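Local structure of uncharacterized protein, DUF633, LMOf2365_1472 (3GNL) at residues F47-E52 with D75-N80; D92-A97 with A113-V118; I122-I127 with Y156-L161; N140-S145 with K166-T171. The protein probably methylates N1 of adenine 22 in tRNA, with S-adenosylmethionine as the likely methyl donor, although its function has not been established directly. One frame throughout, in Å; residues are numbered along the deposited sequence. Where two conformers were deposited one is given.

Interaction 1: F47-E52 with D75-N80; sequences FAIAGE and DVRKGN
Asp75 meets Ala48 through the backbone and Phe47 through its side chain, opening a parallel pairing that illustrates how a beta-alpha-beta crossover is zipped shut. Asp75 N donates to Ala48 O at 2.9 Å, and Asp75 O receives Ala50 N. CG of Asp75 lies anti to its carbonyl carbon (chi1 -72°), and Asp75 OD2 comes to the edge of the Phe47 ring, 3.4 Å from Phe47 CZ and in the ring plane; carboxylate and ring are nearly perpendicular, 84° apart. Val76 faces the other way, with CG2 4.3 Å from Ala50 CB. Arg77 returns to the face that carries Asp75 and Ile49. Its N binds Ala50 O and its O accepts Glu52 N, while its extended side chain runs back so that Arg77 NH2 forms a salt bridge with Asp75 OD2 at 3.0 Å. This oxygen is approached on its anti side, nearly in the guanidinium plane. Ile49 CD1 sits over one face of the guanidinium, displaced toward its rim and 3.7 Å from Arg77 NH1, an apolar cover for the charged group. NH1 itself is held by Asp89 and by the carbonyl of Val84. Lys78 CA passes Glu52 O at 3.2 Å, and the lysine amine forms a salt bridge with Asp55. Gly79 N closes the series on Glu52 O at 2.8 Å. Strand 74-78 is the outermost strand at this end of the sheet; strand 45-52 separates it from strand 23-28, and the connecting helix 55-67 packs on the face carrying Val76 and Glu52.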
loop_
_atom_site.group_PDB
_atom_site.type_symbol
_atom_site.label_atom_id
_atom_site.label_comp_id
_atom_site.label_asym_id
_atom_site.label_seq_id
_atom_site.Cartn_x
_atom_site.Cartn_y
_atom_site.Cartn_z
ATOM N N PHE A 47 17.047 11.149 -7.010
ATOM C CA PHE A 47 16.330 11.376 -8.243
ATOM C C PHE A 47 14.931 10.812 -8.006
ATOM O O PHE A 47 14.806 9.806 -7.296
ATOM C CB PHE A 47 17.013 10.668 -9.409
ATOM C CG PHE A 47 16.200 10.663 -10.658
ATOM C CD1 PHE A 47 16.095 11.807 -11.446
ATOM C CD2 PHE A 47 15.505 9.511 -11.055
ATOM C CE1 PHE A 47 15.306 11.788 -12.620
ATOM C CE2 PHE A 47 14.730 9.497 -12.206
ATOM C CZ PHE A 47 14.629 10.626 -13.002
ATOM N N ALA A 48 13.905 11.455 -8.568
ATOM C CA ALA A 48 12.548 10.908 -8.552
ATOM C C ALA A 48 11.835 11.104 -9.869
ATOM O O ALA A 48 11.979 12.149 -10.508
ATOM C CB ALA A 48 11.736 11.543 -7.466
ATOM N N ILE A 49 11.024 10.127 -10.245
ATOM C CA ILE A 49 9.950 10.288 -11.237
ATOM C C ILE A 49 8.655 10.477 -10.448
ATOM O O ILE A 49 8.371 9.682 -9.536
ATOM C CB ILE A 49 9.806 9.032 -12.110
ATOM C CG1 ILE A 49 11.111 8.777 -12.910
ATOM C CG2 ILE A 49 8.591 9.134 -13.023
ATOM C CD1 ILE A 49 11.187 7.355 -13.543
ATOM N N ALA A 50 7.908 11.524 -10.755
ATOM C CA ALA A 50 6.552 11.661 -10.234
ATOM C C ALA A 50 5.573 11.360 -11.357
ATOM O O ALA A 50 5.446 12.146 -12.306
ATOM C CB ALA A 50 6.349 13.038 -9.657
ATOM N N GLY A 51 4.883 10.219 -11.268
ATOM C CA GLY A 51 3.935 9.813 -12.326
ATOM C C GLY A 51 2.527 10.311 -12.081
ATOM O O GLY A 51 2.071 10.369 -10.957
ATOM N N GLU A 52 1.803 10.716 -13.126
ATOM C CA GLU A 52 0.419 11.120 -13.000
ATOM C C GLU A 52 -0.301 10.631 -14.229
ATOM O O GLU A 52 0.310 10.543 -15.283
ATOM C CB GLU A 52 0.250 12.646 -12.881
ATOM C CG GLU A 52 1.098 13.268 -11.765
ATOM C CD GLU A 52 0.578 12.947 -10.410
ATOM O OE1 GLU A 52 -0.507 12.359 -10.279
ATOM O OE2 GLU A 52 1.298 13.290 -9.433
ATOM N N ASP A 75 11.611 14.369 -12.362
ATOM C CA ASP A 75 10.923 14.370 -13.626
ATOM C C ASP A 75 9.460 14.095 -13.331
ATOM O O ASP A 75 9.120 13.095 -12.688
ATOM C CB ASP A 75 11.429 13.251 -14.541
ATOM C CG ASP A 75 12.845 13.501 -15.119
ATOM O OD1 ASP A 75 13.334 14.668 -15.102
ATOM O OD2 ASP A 75 13.460 12.509 -15.606
ATOM N N VAL A 76 8.596 14.984 -13.770
ATOM C CA VAL A 76 7.168 14.732 -13.701
ATOM C C VAL A 76 6.728 14.215 -15.047
ATOM O O VAL A 76 6.957 14.857 -16.086
ATOM C CB VAL A 76 6.372 15.974 -13.293
ATOM C CG1 VAL A 76 4.861 15.658 -13.162
ATOM C CG2 VAL A 76 6.948 16.559 -11.998
ATOM N N ARG A 77 6.105 13.042 -15.038
ATOM C CA ARG A 77 5.700 12.390 -16.258
ATOM C C ARG A 77 4.230 11.954 -16.263
ATOM O O ARG A 77 3.711 11.461 -15.248
ATOM C CB ARG A 77 6.565 11.166 -16.470
ATOM C CG ARG A 77 8.048 11.505 -16.660
ATOM C CD ARG A 77 8.875 10.265 -16.921
ATOM N NE ARG A 77 10.321 10.524 -16.779
ATOM C CZ ARG A 77 11.271 9.593 -16.881
ATOM N NH1 ARG A 77 10.969 8.300 -17.081
ATOM N NH2 ARG A 77 12.557 9.930 -16.735
ATOM N N LYS A 78 3.565 12.150 -17.398
ATOM C CA LYS A 78 2.193 11.680 -17.613
ATOM C C LYS A 78 2.185 10.264 -18.196
ATOM O O LYS A 78 2.832 9.987 -19.214
ATOM C CB LYS A 78 1.423 12.648 -18.508
ATOM C CG LYS A 78 -0.033 12.219 -18.756
ATOM C CD LYS A 78 -1.035 13.340 -18.499
ATOM C CE LYS A 78 -1.111 14.336 -19.658
ATOM N NZ LYS A 78 -2.355 15.186 -19.642
ATOM N N GLY A 79 1.449 9.370 -17.535
ATOM C CA GLY A 79 1.350 7.993 -17.958
ATOM C C GLY A 79 0.469 7.190 -17.018
ATOM O O GLY A 79 0.266 7.565 -15.842
ATOM N N ASN A 80 -0.047 6.083 -17.546
ATOM C CA ASN A 80 -0.808 5.119 -16.775
ATOM C C ASN A 80 0.117 4.165 -16.015
ATOM O O ASN A 80 0.896 3.424 -16.600
ATOM C CB ASN A 80 -1.692 4.337 -17.745
ATOM C CG ASN A 80 -2.792 3.565 -17.040
ATOM O OD1 ASN A 80 -3.116 3.826 -15.877
ATOM N ND2 ASN A 80 -3.382 2.600 -17.758
#

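Interaction 2: D92-A97 with A113-V118; sequences DTIVIA and AKLAGV
Asp92 OD1 accepts a hydrogen bond from a water at 2.6 Å, and the same water reaches weakly to Gly117 O, linking the start of a strand to a turn that touches it mainly through hydrocarbon. The other carboxylate oxygen, OD2, is taken by the backbone N of Arg24. Next to this polar link, Val118 CG1 lies 3.5 Å from Asp92 O. Val118 then spreads its two methyls against Ile94: CG1 is 4.0 Å from Ile94 CG1, and CG2 is 3.9 Å from Ile94 CD1. Ile94 CG1 is anti to its own carbonyl carbon (chi1 -58°) and the chain continues extended; Ile94 CD1 also meets Leu115 CD2, 3.8 Å away. Both Leu115 and Val118 cross Ile94 at about a right angle, and one methyl tip is shared by two branched side chains. A type II beta turn, closed by Val118 N on Leu115 O at 3.1 Å, sets these two residues near each other; Gly117 takes the positive phi within it. The turn belongs to the beta-alpha-beta connection of this Rossmann-like sheet, from strand 93-99 through helix 101-110 to the adjacent parallel strand 120-125; strand 93-99 is flanked on its other side by strand 23-28.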
loop_
_atom_site.group_PDB
_atom_site.type_symbol
_atom_site.label_atom_id
_atom_site.label_comp_id
_atom_site.label_asym_id
_atom_site.label_seq_id
_atom_site.Cartn_x
_atom_site.Cartn_y
_atom_site.Cartn_z
ATOM N N ASP A 92 15.432 2.389 -8.225
ATOM C CA ASP A 92 15.722 1.479 -7.117
ATOM C C ASP A 92 14.453 1.146 -6.322
ATOM O O ASP A 92 14.266 -0.011 -5.883
ATOM C CB ASP A 92 16.747 2.071 -6.145
ATOM C CG ASP A 92 18.062 2.410 -6.833
ATOM O OD1 ASP A 92 18.657 1.453 -7.366
ATOM O OD2 ASP A 92 18.450 3.602 -6.846
ATOM N N THR A 93 13.604 2.158 -6.162
ATOM C CA THR A 93 12.436 2.079 -5.280
ATOM C C THR A 93 11.196 2.595 -5.999
ATOM O O THR A 93 11.236 3.668 -6.581
ATOM C CB THR A 93 12.709 2.869 -4.035
ATOM O OG1 THR A 93 13.845 2.294 -3.393
ATOM C CG2 THR A 93 11.515 2.772 -3.070
ATOM N N ILE A 94 10.063 1.881 -5.909
ATOM C CA ILE A 94 8.806 2.402 -6.436
ATOM C C ILE A 94 7.821 2.562 -5.286
ATOM O O ILE A 94 7.714 1.635 -4.446
ATOM C CB ILE A 94 8.163 1.477 -7.484
ATOM C CG1 ILE A 94 9.100 1.217 -8.689
ATOM C CG2 ILE A 94 6.805 2.046 -7.960
ATOM C CD1 ILE A 94 8.528 0.238 -9.677
ATOM N N VAL A 95 7.201 3.756 -5.223
ATOM C CA VAL A 95 6.148 4.075 -4.241
ATOM C C VAL A 95 4.825 4.088 -4.953
ATOM O O VAL A 95 4.704 4.703 -5.992
ATOM C CB VAL A 95 6.372 5.466 -3.616
ATOM C CG1 VAL A 95 5.292 5.862 -2.622
ATOM C CG2 VAL A 95 7.750 5.560 -2.955
ATOM N N ILE A 96 3.829 3.360 -4.425
ATOM C CA ILE A 96 2.445 3.452 -4.966
ATOM C C ILE A 96 1.544 3.587 -3.735
ATOM O O ILE A 96 1.385 2.607 -2.971
ATOM C CB ILE A 96 2.028 2.211 -5.829
ATOM C CG1 ILE A 96 3.169 1.808 -6.782
ATOM C CG2 ILE A 96 0.726 2.524 -6.613
ATOM C CD1 ILE A 96 2.891 0.552 -7.578
ATOM N N ALA A 97 0.992 4.783 -3.549
ATOM C CA ALA A 97 0.193 5.128 -2.360
ATOM C C ALA A 97 -1.147 5.732 -2.773
ATOM O O ALA A 97 -1.282 6.231 -3.879
ATOM C CB ALA A 97 0.970 6.107 -1.468
ATOM N N ALA A 113 7.258 -5.671 -16.409
ATOM C CA ALA A 113 8.549 -5.466 -17.085
ATOM C C ALA A 113 9.344 -4.358 -16.405
ATOM O O ALA A 113 10.587 -4.414 -16.294
ATOM C CB ALA A 113 8.307 -5.127 -18.539
ATOM N N LYS A 114 8.616 -3.358 -15.926
ATOM C CA LYS A 114 9.231 -2.186 -15.348
ATOM C C LYS A 114 9.804 -2.442 -13.967
ATOM O O LYS A 114 10.458 -1.583 -13.398
ATOM C CB LYS A 114 8.237 -1.029 -15.354
ATOM C CG LYS A 114 7.646 -0.724 -16.720
ATOM C CD LYS A 114 8.789 -0.362 -17.716
ATOM C CE LYS A 114 8.266 0.239 -19.011
ATOM N NZ LYS A 114 7.251 1.352 -18.835
ATOM N N LEU A 115 9.563 -3.636 -13.424
ATOM C CA LEU A 115 10.140 -4.026 -12.149
ATOM C C LEU A 115 11.597 -4.512 -12.261
ATOM O O LEU A 115 12.244 -4.738 -11.262
ATOM C CB LEU A 115 9.275 -5.088 -11.455
ATOM C CG LEU A 115 7.866 -4.642 -11.079
ATOM C CD1 LEU A 115 7.056 -5.846 -10.583
ATOM C CD2 LEU A 115 7.968 -3.541 -10.039
ATOM N N ALA A 116 12.090 -4.649 -13.490
ATOM C CA ALA A 116 13.496 -5.008 -13.750
ATOM C C ALA A 116 14.461 -4.076 -13.000
ATOM O O ALA A 116 14.409 -2.853 -13.155
ATOM C CB ALA A 116 13.773 -4.979 -15.252
ATOM N N GLY A 117 15.300 -4.655 -12.159
ATOM C CA GLY A 117 16.264 -3.899 -11.405
ATOM C C GLY A 117 15.795 -3.173 -10.154
ATOM O O GLY A 117 16.619 -2.743 -9.348
ATOM N N VAL A 118 14.465 -3.086 -9.966
ATOM C CA VAL A 118 13.890 -2.456 -8.760
ATOM C C VAL A 118 14.109 -3.341 -7.524
ATOM O O VAL A 118 13.875 -4.567 -7.594
ATOM C CB VAL A 118 12.380 -2.158 -8.958
ATOM C CG1 VAL A 118 11.780 -1.592 -7.681
ATOM C CG2 VAL A 118 12.182 -1.180 -10.112
HETATM O O HOH W 1 18.047 -1.048 -6.766
#

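Interaction 3: I122-I127 with Y156-L161; sequences ILQPNI and YEIMVL
Gln124 lies against Glu157 and Ile158 where strand 120-125 pairs antiparallel with strand 154-163, the reversed strand that distinguishes the class I methyltransferase sheet from an all-parallel Rossmann sheet. From the backbone outward, Gln124 CB faces the Glu157 carbonyl and Ile158 CG1. Gln124 CG, anti to the backbone N (chi1 -175°), presses closer, 3.4 Å from Glu157 O and 3.7 Å from Ile158 CG1. The chain then bends at chi2, and Gln124 NE2 comes to 3.4 Å from Tyr156 CD1 with the amide almost perpendicular to the ring. OE1 is gripped by Arg11 of helix 10-16, which helps fix how the amide is turned; a bond from NE2 to Asn126 OD1 is less certain, since Asn126 has two conformers. Further along, Leu123 and Met159, a selenomethionine, make a hydrogen-bonded pair: Leu123 N to Met159 O and Met159 N to Leu123 O are both 2.9 Å. On the face of this pair, Leu123 CD1 meets Leu161 CD1 at 3.9 Å, the two side chains crossing at about a right angle beside helix 129-139. The opposite face carries Ile122 and Ile158, which lie side by side with their CG2 methyls 4.0 Å apart, near Val15 of helix 10-16. Pro125 N carries no hydrogen and so cannot donate to Glu157 O. That buried oxygen has no hydrogen-bond partner in the model; besides Gln124 CG, its near neighbours across the contact include Pro125 CD, 3.5 Å from Glu157 O.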
loop_
_atom_site.group_PDB
_atom_site.type_symbol
_atom_site.label_atom_id
_atom_site.label_comp_id
_atom_site.label_asym_id
_atom_site.label_seq_id
_atom_site.Cartn_x
_atom_site.Cartn_y
_atom_site.Cartn_z
ATOM N N ILE A 122 7.323 0.349 -1.937
ATOM C CA ILE A 122 6.641 0.869 -0.745
ATOM C C ILE A 122 5.182 1.128 -1.151
ATOM O O ILE A 122 4.894 2.002 -2.025
ATOM C CB ILE A 122 7.241 2.176 -0.260
ATOM C CG1 ILE A 122 8.733 1.978 0.076
ATOM C CG2 ILE A 122 6.489 2.634 0.978
ATOM C CD1 ILE A 122 9.539 3.311 0.137
ATOM N N LEU A 123 4.260 0.311 -0.621
ATOM C CA LEU A 123 2.879 0.355 -1.158
ATOM C C LEU A 123 1.953 0.748 -0.016
ATOM O O LEU A 123 2.116 0.297 1.129
ATOM C CB LEU A 123 2.475 -1.030 -1.699
ATOM C CG LEU A 123 3.447 -1.658 -2.672
ATOM C CD1 LEU A 123 2.853 -3.026 -3.085
ATOM C CD2 LEU A 123 3.700 -0.735 -3.879
ATOM N N GLN A 124 0.983 1.613 -0.330
ATOM C CA GLN A 124 0.047 2.055 0.695
ATOM C C GLN A 124 -1.348 1.950 0.086
ATOM O O GLN A 124 -1.834 2.899 -0.486
ATOM C CB GLN A 124 0.396 3.456 1.181
ATOM C CG GLN A 124 -0.498 3.930 2.364
ATOM C CD GLN A 124 -1.770 4.572 1.870
ATOM O OE1 GLN A 124 -1.707 5.530 1.122
ATOM N NE2 GLN A 124 -2.929 4.010 2.249
ATOM N N PRO A 125 -1.985 0.780 0.238
ATOM C CA PRO A 125 -3.343 0.594 -0.315
ATOM C C PRO A 125 -4.427 1.104 0.635
ATOM O O PRO A 125 -4.315 0.944 1.851
ATOM C CB PRO A 125 -3.462 -0.911 -0.448
ATOM C CG PRO A 125 -2.628 -1.451 0.733
ATOM C CD PRO A 125 -1.455 -0.452 0.827
ATOM N N ASN A 126 -5.442 1.718 0.056
ATOM C CA ASN A 126 -6.554 2.309 0.813
ATOM C C ASN A 126 -7.657 1.280 1.085
ATOM O O ASN A 126 -8.580 1.565 1.828
ATOM C CB ASN A 126 -7.142 3.475 0.039
ATOM C CG ASN A 126 -6.272 4.722 0.106
ATOM O OD1 ASN A 126 -5.333 4.818 0.906
ATOM N ND2 ASN A 126 -6.576 5.667 -0.730
ATOM N N ILE A 127 -7.583 0.125 0.428
ATOM C CA ILE A 127 -8.585 -0.962 0.554
ATOM C C ILE A 127 -7.896 -2.224 0.097
ATOM O O ILE A 127 -6.951 -2.158 -0.719
ATOM C CB ILE A 127 -9.887 -0.656 -0.325
ATOM C CG1 ILE A 127 -11.040 -1.656 -0.089
ATOM C CG2 ILE A 127 -9.589 -0.576 -1.801
ATOM C CD1 ILE A 127 -12.372 -1.239 -0.869
ATOM N N TYR A 156 -4.672 3.405 7.950
ATOM C CA TYR A 156 -3.921 3.149 6.736
ATOM C C TYR A 156 -2.833 2.136 7.029
ATOM O O TYR A 156 -2.115 2.235 8.027
ATOM C CB TYR A 156 -3.207 4.418 6.261
ATOM C CG TYR A 156 -4.132 5.534 5.905
ATOM C CD1 TYR A 156 -4.807 5.514 4.691
ATOM C CD2 TYR A 156 -4.352 6.584 6.796
ATOM C CE1 TYR A 156 -5.720 6.536 4.346
ATOM C CE2 TYR A 156 -5.267 7.635 6.471
ATOM C CZ TYR A 156 -5.923 7.585 5.239
ATOM O OH TYR A 156 -6.829 8.593 4.875
ATOM N N GLU A 157 -2.650 1.220 6.101
ATOM C CA GLU A 157 -1.563 0.235 6.155
ATOM C C GLU A 157 -0.531 0.549 5.082
ATOM O O GLU A 157 -0.885 0.983 3.966
ATOM C CB GLU A 157 -2.107 -1.179 5.925
ATOM C CG GLU A 157 -3.022 -1.728 7.049
ATOM C CD GLU A 157 -3.970 -2.778 6.508
ATOM O OE1 GLU A 157 -4.832 -2.462 5.626
ATOM O OE2 GLU A 157 -3.865 -3.909 6.963
ATOM N N ILE A 158 0.734 0.315 5.442
ATOM C CA ILE A 158 1.889 0.518 4.515
ATOM C C ILE A 158 2.682 -0.780 4.542
ATOM O O ILE A 158 2.810 -1.426 5.583
ATOM C CB ILE A 158 2.773 1.689 4.995
ATOM C CG1 ILE A 158 1.923 2.979 4.975
ATOM C CG2 ILE A 158 4.050 1.832 4.098
ATOM C CD1 ILE A 158 2.531 4.078 5.752
HETATM N N MSE A 159 3.167 -1.202 3.387
HETATM C CA MSE A 159 4.006 -2.398 3.348
HETATM C C MSE A 159 5.230 -2.111 2.481
HETATM O O MSE A 159 5.146 -1.413 1.473
HETATM C CB MSE A 159 3.238 -3.610 2.808
HETATM C CG MSE A 159 2.832 -3.567 1.379
HETATM SE SE MSE A 159 1.860 -5.258 0.949
HETATM C CE MSE A 159 0.175 -4.744 1.772
ATOM N N VAL A 160 6.355 -2.695 2.873
ATOM C CA VAL A 160 7.591 -2.496 2.114
ATOM C C VAL A 160 8.042 -3.852 1.676
ATOM O O VAL A 160 8.016 -4.791 2.495
ATOM C CB VAL A 160 8.642 -1.853 2.991
ATOM C CG1 VAL A 160 9.941 -1.626 2.167
ATOM C CG2 VAL A 160 8.104 -0.533 3.603
ATOM N N LEU A 161 8.373 -3.987 0.397
ATOM C CA LEU A 161 8.721 -5.299 -0.166
ATOM C C LEU A 161 10.074 -5.275 -0.827
ATOM O O LEU A 161 10.527 -4.221 -1.275
ATOM C CB LEU A 161 7.696 -5.723 -1.210
ATOM C CG LEU A 161 6.269 -5.870 -0.635
ATOM C CD1 LEU A 161 5.582 -4.564 -0.836
ATOM C CD2 LEU A 161 5.478 -6.939 -1.289
HETATM O O HOH W 2 -4.929 0.511 4.267
#

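Interaction 4: N140-S145 with K166-T171; sequences NWLITS and KPVTWT
Asn140 and Trp170 both set CG anti to the carbonyl carbon, beside their own backbone N (chi1 -70° and -65°); Asn140 OD1 reaches Val168 N, and the Trp170 ring lies by Ile143. Asn140 belongs to a Schellman motif, which ends helix 129-139 with a positive phi and hands the chain on to strand 141-151; here the terminating residue also takes hold of a distant loop. Val168 N donates to Asn140 OD1 at 2.8 Å, almost straight at hydrogen, although the donor stands well above the amide plane, 59° out of it. The neighbouring Pro167 CA is 3.5 Å from Asn140 OD1. Val168 itself points toward the strand: Val168 CG2 rests on the backbone, 3.7 Å from Asn140 CA and 3.8 Å from Leu142 N. Its other methyl, CG1, lies over one face of the Trp170 indole near the rim, so this valine packs between the strand start and the ring. Leu142 crosses that indole at about a right angle, Leu142 CD1 meeting Trp170 CH2 at 3.9 Å. The loop is fastened further by helix 129-139: Ser136 OG binds Trp170 NE1 and so helps position the indole beside the edge strand, while Glu137 holds the Trp170 backbone N. Just beyond, Thr171 is the N-cap of helix 172-177, so the contact lies at the passage from the sheet to the helical C-terminal part. At the benzene end of the indole, Ile143 N meets the ring edge in plane, 3.6 Å from Trp170 CZ2, while Ile143 CD1 stands 3.7 Å from Trp170 CZ2.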
loop_
_atom_site.group_PDB
_atom_site.type_symbol
_atom_site.label_atom_id
_atom_site.label_comp_id
_atom_site.label_asym_id
_atom_site.label_seq_id
_atom_site.Cartn_x
_atom_site.Cartn_y
_atom_site.Cartn_z
ATOM N N ASN A 140 6.995 -13.789 -5.474
ATOM C CA ASN A 140 8.194 -13.884 -4.641
ATOM C C ASN A 140 8.865 -12.553 -4.316
ATOM O O ASN A 140 10.077 -12.385 -4.485
ATOM C CB ASN A 140 9.225 -14.897 -5.203
ATOM C CG ASN A 140 8.744 -16.353 -5.086
ATOM O OD1 ASN A 140 7.849 -16.666 -4.315
ATOM N ND2 ASN A 140 9.354 -17.242 -5.851
ATOM N N TRP A 141 8.057 -11.620 -3.813
ATOM C CA TRP A 141 8.567 -10.459 -3.105
ATOM C C TRP A 141 8.349 -10.614 -1.606
ATOM O O TRP A 141 7.191 -10.813 -1.153
ATOM C CB TRP A 141 7.908 -9.159 -3.586
ATOM C CG TRP A 141 8.330 -8.739 -4.990
ATOM C CD1 TRP A 141 8.074 -9.378 -6.136
ATOM C CD2 TRP A 141 9.064 -7.549 -5.341
ATOM N NE1 TRP A 141 8.632 -8.694 -7.216
ATOM C CE2 TRP A 141 9.249 -7.574 -6.733
ATOM C CE3 TRP A 141 9.631 -6.510 -4.598
ATOM C CZ2 TRP A 141 9.935 -6.546 -7.417
ATOM C CZ3 TRP A 141 10.336 -5.490 -5.282
ATOM C CH2 TRP A 141 10.468 -5.526 -6.671
ATOM N N LEU A 142 9.398 -10.543 -0.809
ATOM C CA LEU A 142 9.268 -10.577 0.623
ATOM C C LEU A 142 8.724 -9.260 1.182
ATOM O O LEU A 142 9.129 -8.176 0.755
ATOM C CB LEU A 142 10.626 -10.900 1.254
ATOM C CG LEU A 142 10.820 -11.437 2.647
ATOM C CD1 LEU A 142 10.005 -12.750 2.906
ATOM C CD2 LEU A 142 12.307 -11.732 2.805
ATOM N N ILE A 143 7.817 -9.332 2.154
ATOM C CA ILE A 143 7.478 -8.170 2.952
ATOM C C ILE A 143 8.510 -7.996 4.078
ATOM O O ILE A 143 8.732 -8.895 4.918
ATOM C CB ILE A 143 6.033 -8.320 3.520
ATOM C CG1 ILE A 143 5.063 -8.409 2.346
ATOM C CG2 ILE A 143 5.654 -7.137 4.463
ATOM C CD1 ILE A 143 3.626 -8.999 2.757
ATOM N N THR A 144 9.210 -6.851 4.068
ATOM C CA THR A 144 10.260 -6.600 5.031
ATOM C C THR A 144 9.922 -5.646 6.138
ATOM O O THR A 144 10.515 -5.702 7.194
ATOM C CB THR A 144 11.506 -6.077 4.323
ATOM O OG1 THR A 144 11.140 -4.923 3.577
ATOM C CG2 THR A 144 11.993 -7.138 3.330
ATOM N N SER A 145 8.916 -4.790 5.921
ATOM C CA SER A 145 8.450 -3.876 6.946
ATOM C C SER A 145 6.981 -3.622 6.648
ATOM O O SER A 145 6.560 -3.720 5.507
ATOM C CB SER A 145 9.158 -2.515 6.879
ATOM O OG SER A 145 10.522 -2.577 7.310
ATOM N N LYS A 166 14.166 -16.903 -3.148
ATOM C CA LYS A 166 13.552 -18.043 -2.471
ATOM C C LYS A 166 12.023 -17.884 -2.543
ATOM O O LYS A 166 11.541 -16.737 -2.563
ATOM C CB LYS A 166 14.019 -18.070 -1.012
ATOM C CG LYS A 166 15.439 -18.634 -0.852
ATOM C CD LYS A 166 16.121 -18.275 0.484
ATOM C CE LYS A 166 15.337 -18.628 1.764
ATOM N NZ LYS A 166 14.952 -20.087 1.970
ATOM N N PRO A 167 11.268 -19.001 -2.598
ATOM C CA PRO A 167 9.809 -18.886 -2.542
ATOM C C PRO A 167 9.406 -18.034 -1.332
ATOM O O PRO A 167 9.945 -18.162 -0.239
ATOM C CB PRO A 167 9.343 -20.332 -2.365
ATOM C CG PRO A 167 10.521 -21.156 -3.029
ATOM C CD PRO A 167 11.719 -20.415 -2.651
ATOM N N VAL A 168 8.432 -17.152 -1.578
ATOM C CA VAL A 168 7.702 -16.488 -0.506
ATOM C C VAL A 168 6.411 -17.254 -0.306
ATOM O O VAL A 168 5.654 -17.483 -1.258
ATOM C CB VAL A 168 7.472 -15.024 -0.867
ATOM C CG1 VAL A 168 6.644 -14.314 0.207
ATOM C CG2 VAL A 168 8.823 -14.286 -0.998
ATOM N N THR A 169 6.218 -17.662 0.940
ATOM C CA THR A 169 5.014 -18.469 1.308
ATOM C C THR A 169 4.423 -17.945 2.604
ATOM O O THR A 169 5.046 -18.055 3.667
ATOM C CB THR A 169 5.374 -19.986 1.475
ATOM O OG1 THR A 169 6.313 -20.146 2.547
ATOM C CG2 THR A 169 5.931 -20.573 0.176
ATOM N N TRP A 170 3.217 -17.366 2.523
ATOM C CA TRP A 170 2.614 -16.790 3.721
ATOM C C TRP A 170 1.594 -17.742 4.322
ATOM O O TRP A 170 1.210 -18.686 3.691
ATOM C CB TRP A 170 1.854 -15.505 3.311
ATOM C CG TRP A 170 2.744 -14.384 2.779
ATOM C CD1 TRP A 170 2.591 -13.744 1.595
ATOM C CD2 TRP A 170 3.942 -13.865 3.400
ATOM N NE1 TRP A 170 3.601 -12.801 1.444
ATOM C CE2 TRP A 170 4.446 -12.860 2.515
ATOM C CE3 TRP A 170 4.635 -14.122 4.599
ATOM C CZ2 TRP A 170 5.620 -12.119 2.798
ATOM C CZ3 TRP A 170 5.815 -13.355 4.883
ATOM C CH2 TRP A 170 6.274 -12.370 3.963
ATOM N N THR A 171 1.191 -17.480 5.560
ATOM C CA THR A 171 -0.032 -18.121 6.049
ATOM C C THR A 171 -1.224 -17.225 5.650
ATOM O O THR A 171 -1.059 -16.044 5.319
ATOM C CB THR A 171 -0.046 -18.245 7.530
ATOM O OG1 THR A 171 -0.014 -16.929 8.130
ATOM C CG2 THR A 171 1.125 -19.043 8.044
#

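Overall arrangement
From the N terminus, interaction 1 closes first, bringing strand 74-78 back beside strand 45-52 after a helical crossover at one end of the sheet. Interaction 2 follows in series, the centres of the two about 13 Å apart, and closes the connection through helix 101-110 near the start of strand 93-99. Interactions 3 and 4 cross: segment 140-145 falls between 122-127 and 156-161, and segment 166-171 comes after both. Strand 120-125 links interactions 2 and 3, with Ile94 O 2.8 Å from Ile122 N, a probable hydrogen bond. Interactions 3 and 4 join where strand 154-163 lies against strand 141-151. Together, the contacts run from one edge strand to the other and toward the C-terminal helices.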